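Local coordinates for protein 3-keto-5-aminohexanoate cleavage enzyme (Burkholderia xenovorans LB400, PDB 3E49) that probably cleaves 3-keto-5-aminohexanoate or a related beta-keto acid, using a bound zinc ion within a TIM-barrel fold, at residues 46-51 with 80-85; 106-111 with 301-306. One frame throughout, in Å; residues are numbered along the deposited sequence.

Contact 1 (46-51 with 80-85); sequences AAVIHL and DAVINL. With ZN (zinc ion), chain E.
The methyl of A81 meets I49 CG1 at 3.7 Å, opening a parallel strand pair, on the side where helix 31-44 packs against both residues. At V82 the backbone bonds begin: V82 N donates to A47 O, and V82 O receives I49 N at 2.8 Å, almost straight (178° at the hydrogen). The side chain of V82 turns to the barrel interior and lies alongside that of V48. I83 faces outward, where its CG2 branch touches L51 CD1 at 3.6 Å. Two residues on, N84 repeats the exchange, donating from its N to I49 O and accepting L51 N on its O. Its CG is anti to the backbone N (chi1 175°), and the amide comes up beside the edge of the H50 ring with the two planes 71° apart. N84 ND2 and H50 ND1, 3.8 Å apart, do not bond each other; both are hydrogen-bonded to OE1 of E170, a second-shell residue that holds ND1 away from the zinc and so fixes the ring's rotation. L85 closes the pairing, its CD2 lying 4.0 Å from L51 CB on the outer face. H50 NE2 binds zinc at 2.2 Å, and H52, E259 and two waters complete the coordination. Strands 48-54 and 82-85 are adjacent parallel strands of the TIM barrel, linked through the helices between them, with H50 carrying the zinc site on their inward face.

Contact 2 (106-111 with 301-306); sequences MPELAS and LGLKGP
M106, a selenomethionine at the positive-phi residue just after helix 95-105, offers its carbonyl to K304: NZ bonds M106 O at 2.8 Å, coming from above the carbonyl plane, 47° out of it. K304 brings its amine there on a chain extended beyond CG, and NZ has a second carbonyl partner in N165 O. K304 CE passes 3.6 Å from P107 O, which is itself hydrogen-bonded to T167. E108 comes next, reaching G305 with its carboxylate. E108 OE1 accepts from G305 N at 2.7 Å, met from above the carboxylate plane and bent (133° at the hydrogen), and also forms a salt bridge with R298 of helix 294-301. This is the N-terminal end of the TIM barrel, where strand 109-113 begins and the chain leaving helix 294-301 through a Schellman motif at G302 runs past it. At G305's backbone angles a side chain would jam against the carbonyl O of K304, which calls for glycine. A water donates to E108 O at 2.8 Å and accepts from K304 N. Between the side chains, E108 CG touches K304 CG at 3.9 Å. L109, the first strand residue, meets L303 at about a right angle, with L109 CD2 against L303 CD2 at 3.8 Å. L303 also rests on V82 and R168 of the strands flanking 109-113.

Contacts 1 and 2 have centres about 9 Å apart and share one barrel sheet, in which strand 82-85 lies between strands 48-54 and 109-113. Probable backbone hydrogen bonds join them directly: L85 N to L109 O at 3.1 Å and L85 O to S111 N at 2.9 Å. V82 packs on E108, and R298, the arginine already paired with E108, bonds D80 O of contact 1 through NH1. Only contact 1 holds a zinc ligand. Between nearest atoms, the side chain of L109 in contact 2 is about 8 Å from that of H50 and about 11 Å from the zinc ion; it sits nearer the N-terminal ends of the strands than the metal, which lies toward their C-terminal ends.

Contact 1 (46-51 with 80-85)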
loop_
_atom_site.group_PDB
_atom_site.type_symbol
_atom_site.label_atom_id
_atom_site.label_comp_id
_atom_site.label_asym_id
_atom_site.label_seq_id
_atom_site.Cartn_x
_atom_site.Cartn_y
_atom_site.Cartn_z
ATOM N N ALA A 46 11.153 -9.232 28.951
ATOM C CA ALA A 46 9.752 -9.417 28.601
ATOM C C ALA A 46 8.862 -8.821 29.688
ATOM O O ALA A 46 9.031 -9.144 30.865
ATOM C CB ALA A 46 9.422 -10.885 28.434
ATOM N N ALA A 47 7.952 -7.931 29.293
ATOM C CA ALA A 47 7.029 -7.305 30.244
ATOM C C ALA A 47 5.750 -8.125 30.294
ATOM O O ALA A 47 5.005 -8.014 31.228
ATOM C CB ALA A 47 6.720 -5.857 29.819
ATOM N N VAL A 48 5.485 -8.947 29.278
ATOM C CA VAL A 48 4.264 -9.775 29.223
ATOM C C VAL A 48 4.612 -11.208 28.854
ATOM O O VAL A 48 5.335 -11.449 27.891
ATOM C CB VAL A 48 3.210 -9.228 28.178
ATOM C CG1 VAL A 48 1.942 -10.158 28.129
ATOM C CG2 VAL A 48 2.833 -7.711 28.475
ATOM N N ILE A 49 4.082 -12.154 29.629
ATOM C CA ILE A 49 4.293 -13.570 29.435
ATOM C C ILE A 49 2.975 -14.218 29.007
ATOM O O ILE A 49 2.024 -14.248 29.737
ATOM C CB ILE A 49 4.845 -14.249 30.738
ATOM C CG1 ILE A 49 6.019 -13.447 31.311
ATOM C CG2 ILE A 49 5.276 -15.653 30.455
ATOM C CD1 ILE A 49 7.292 -13.379 30.391
ATOM N N HIS A 50 2.928 -14.695 27.767
ATOM C CA HIS A 50 1.754 -15.322 27.193
ATOM C C HIS A 50 1.891 -16.827 27.465
ATOM O O HIS A 50 2.864 -17.485 27.023
ATOM C CB HIS A 50 1.672 -14.978 25.693
ATOM C CG HIS A 50 0.613 -15.710 24.948
ATOM N ND1 HIS A 50 -0.524 -15.099 24.477
ATOM C CD2 HIS A 50 0.585 -16.967 24.460
ATOM C CE1 HIS A 50 -1.244 -15.977 23.800
ATOM N NE2 HIS A 50 -0.635 -17.141 23.855
ATOM N N LEU A 51 0.886 -17.365 28.158
ATOM C CA LEU A 51 0.939 -18.722 28.722
ATOM C C LEU A 51 -0.096 -19.720 28.295
ATOM O O LEU A 51 -1.293 -19.410 28.178
ATOM C CB LEU A 51 0.869 -18.613 30.269
ATOM C CG LEU A 51 2.095 -17.990 30.932
ATOM C CD1 LEU A 51 1.766 -17.309 32.262
ATOM C CD2 LEU A 51 3.215 -18.995 31.089
ATOM N N ASP A 80 7.328 -9.389 38.183
ATOM C CA ASP A 80 6.138 -8.544 37.978
ATOM C C ASP A 80 5.633 -8.601 36.551
ATOM O O ASP A 80 4.672 -7.930 36.209
ATOM C CB ASP A 80 6.418 -7.089 38.343
ATOM C CG ASP A 80 6.502 -6.890 39.835
ATOM O OD1 ASP A 80 5.874 -7.730 40.557
ATOM O OD2 ASP A 80 7.169 -5.911 40.286
ATOM N N ALA A 81 6.268 -9.407 35.713
ATOM C CA ALA A 81 5.843 -9.510 34.350
ATOM C C ALA A 81 4.366 -9.859 34.341
ATOM O O ALA A 81 3.915 -10.699 35.124
ATOM C CB ALA A 81 6.678 -10.586 33.617
ATOM N N VAL A 82 3.596 -9.221 33.461
ATOM C CA VAL A 82 2.166 -9.478 33.325
ATOM C C VAL A 82 1.867 -10.899 32.803
ATOM O O VAL A 82 2.386 -11.322 31.755
ATOM C CB VAL A 82 1.485 -8.490 32.323
ATOM C CG1 VAL A 82 -0.023 -8.710 32.315
ATOM C CG2 VAL A 82 1.838 -7.049 32.611
ATOM N N ILE A 83 1.002 -11.614 33.522
ATOM C CA ILE A 83 0.586 -12.955 33.146
ATOM C C ILE A 83 -0.603 -12.867 32.179
ATOM O O ILE A 83 -1.655 -12.269 32.459
ATOM C CB ILE A 83 0.268 -13.811 34.404
ATOM C CG1 ILE A 83 1.568 -14.071 35.146
ATOM C CG2 ILE A 83 -0.467 -15.107 34.029
ATOM C CD1 ILE A 83 1.420 -14.752 36.463
ATOM N N ASN A 84 -0.434 -13.480 31.020
ATOM C CA ASN A 84 -1.427 -13.435 29.987
ATOM C C ASN A 84 -1.810 -14.873 29.652
ATOM O O ASN A 84 -0.980 -15.624 29.191
ATOM C CB ASN A 84 -0.793 -12.714 28.796
ATOM C CG ASN A 84 -1.659 -12.680 27.577
ATOM O OD1 ASN A 84 -2.719 -13.313 27.498
ATOM N ND2 ASN A 84 -1.188 -11.942 26.568
ATOM N N LEU A 85 -3.046 -15.268 29.926
ATOM C CA LEU A 85 -3.500 -16.642 29.639
ATOM C C LEU A 85 -4.246 -16.795 28.352
ATOM O O LEU A 85 -5.091 -15.982 28.029
ATOM C CB LEU A 85 -4.472 -17.132 30.716
ATOM C CG LEU A 85 -3.900 -17.046 32.135
ATOM C CD1 LEU A 85 -4.912 -17.682 33.112
ATOM C CD2 LEU A 85 -2.505 -17.691 32.199
HETATM ZN ZN ZN E . -1.010 -18.738 22.406
HETATM O O HOH W 1 -3.336 -18.274 22.325
HETATM O O HOH W 2 -1.349 -17.280 20.538
#

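Contact 2 (106-111 with 301-306)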
loop_
_atom_site.group_PDB
_atom_site.type_symbol
_atom_site.label_atom_id
_atom_site.label_comp_id
_atom_site.label_asym_id
_atom_site.label_seq_id
_atom_site.Cartn_x
_atom_site.Cartn_y
_atom_site.Cartn_z
HETATM N N MSE A 106 -8.695 -15.235 36.398
HETATM C CA MSE A 106 -8.947 -13.822 36.188
HETATM C C MSE A 106 -7.671 -13.028 36.000
HETATM O O MSE A 106 -7.388 -12.084 36.744
HETATM C CB MSE A 106 -9.751 -13.281 37.367
HETATM C CG MSE A 106 -11.056 -14.022 37.499
HETATM SE SE MSE A 106 -12.055 -13.449 39.085
HETATM C CE MSE A 106 -13.394 -14.750 38.999
ATOM N N PRO A 107 -6.888 -13.386 34.975
ATOM C CA PRO A 107 -5.616 -12.707 34.730
ATOM C C PRO A 107 -5.806 -11.258 34.254
ATOM O O PRO A 107 -6.886 -10.879 33.904
ATOM C CB PRO A 107 -4.984 -13.588 33.631
ATOM C CG PRO A 107 -6.120 -14.121 32.908
ATOM C CD PRO A 107 -7.180 -14.381 33.933
ATOM N N GLU A 108 -4.746 -10.469 34.257
ATOM C CA GLU A 108 -4.792 -9.092 33.774
ATOM C C GLU A 108 -5.033 -9.082 32.272
ATOM O O GLU A 108 -5.684 -8.196 31.736
ATOM C CB GLU A 108 -3.459 -8.418 34.054
ATOM C CG GLU A 108 -3.242 -8.054 35.535
ATOM C CD GLU A 108 -1.956 -7.351 35.730
ATOM O OE1 GLU A 108 -1.974 -6.097 35.859
ATOM O OE2 GLU A 108 -0.910 -8.040 35.766
ATOM N N LEU A 109 -4.462 -10.081 31.614
ATOM C CA LEU A 109 -4.606 -10.247 30.173
ATOM C C LEU A 109 -5.015 -11.667 29.836
ATOM O O LEU A 109 -4.610 -12.609 30.535
ATOM C CB LEU A 109 -3.262 -9.975 29.461
ATOM C CG LEU A 109 -2.827 -8.566 29.151
ATOM C CD1 LEU A 109 -1.340 -8.540 28.680
ATOM C CD2 LEU A 109 -3.811 -7.918 28.150
ATOM N N ALA A 110 -5.765 -11.812 28.735
ATOM C CA ALA A 110 -6.058 -13.111 28.164
ATOM C C ALA A 110 -5.976 -12.946 26.646
ATOM O O ALA A 110 -6.295 -11.864 26.128
ATOM C CB ALA A 110 -7.443 -13.593 28.567
ATOM N N SER A 111 -5.558 -13.983 25.928
ATOM C CA SER A 111 -5.499 -13.873 24.476
ATOM C C SER A 111 -6.903 -14.088 23.957
ATOM O O SER A 111 -7.696 -14.772 24.603
ATOM C CB SER A 111 -4.526 -14.902 23.906
ATOM O OG SER A 111 -5.050 -16.215 24.040
ATOM N N LEU A 301 -1.266 -0.437 28.530
ATOM C CA LEU A 301 -2.375 -1.352 28.245
ATOM C C LEU A 301 -3.641 -1.220 29.109
ATOM O O LEU A 301 -4.616 -1.927 28.871
ATOM C CB LEU A 301 -1.851 -2.785 28.274
ATOM C CG LEU A 301 -0.760 -3.152 27.249
ATOM C CD1 LEU A 301 -0.293 -4.603 27.432
ATOM C CD2 LEU A 301 -1.264 -2.908 25.828
ATOM N N GLY A 302 -3.619 -0.311 30.097
ATOM C CA GLY A 302 -4.746 -0.069 31.017
ATOM C C GLY A 302 -5.058 -1.290 31.874
ATOM O O GLY A 302 -6.217 -1.609 32.085
ATOM N N LEU A 303 -4.023 -1.968 32.369
ATOM C CA LEU A 303 -4.199 -3.231 33.089
ATOM C C LEU A 303 -4.560 -3.038 34.590
ATOM O O LEU A 303 -4.234 -2.016 35.184
ATOM C CB LEU A 303 -2.955 -4.095 32.916
ATOM C CG LEU A 303 -2.651 -4.555 31.466
ATOM C CD1 LEU A 303 -1.496 -5.526 31.523
ATOM C CD2 LEU A 303 -3.865 -5.184 30.812
ATOM N N LYS A 304 -5.230 -4.040 35.171
ATOM C CA LYS A 304 -5.759 -3.934 36.551
ATOM C C LYS A 304 -4.765 -4.069 37.720
ATOM O O LYS A 304 -5.070 -3.659 38.848
ATOM C CB LYS A 304 -6.927 -4.890 36.724
ATOM C CG LYS A 304 -6.586 -6.367 36.684
ATOM C CD LYS A 304 -7.846 -7.206 36.864
ATOM C CE LYS A 304 -7.566 -8.662 36.611
ATOM N NZ LYS A 304 -8.718 -9.581 36.969
ATOM N N GLY A 305 -3.573 -4.603 37.476
ATOM C CA GLY A 305 -2.579 -4.729 38.537
ATOM C C GLY A 305 -2.320 -6.175 38.916
ATOM O O GLY A 305 -3.253 -6.994 38.943
ATOM N N PRO A 306 -1.056 -6.479 39.250
ATOM C CA PRO A 306 -0.556 -7.829 39.507
ATOM C C PRO A 306 -1.181 -8.531 40.680
ATOM O O PRO A 306 -1.078 -9.753 40.786
ATOM C CB PRO A 306 0.937 -7.607 39.781
ATOM C CG PRO A 306 1.064 -6.191 40.167
ATOM C CD PRO A 306 -0.012 -5.458 39.444
HETATM O O HOH W 3 -6.486 -5.930 33.188
#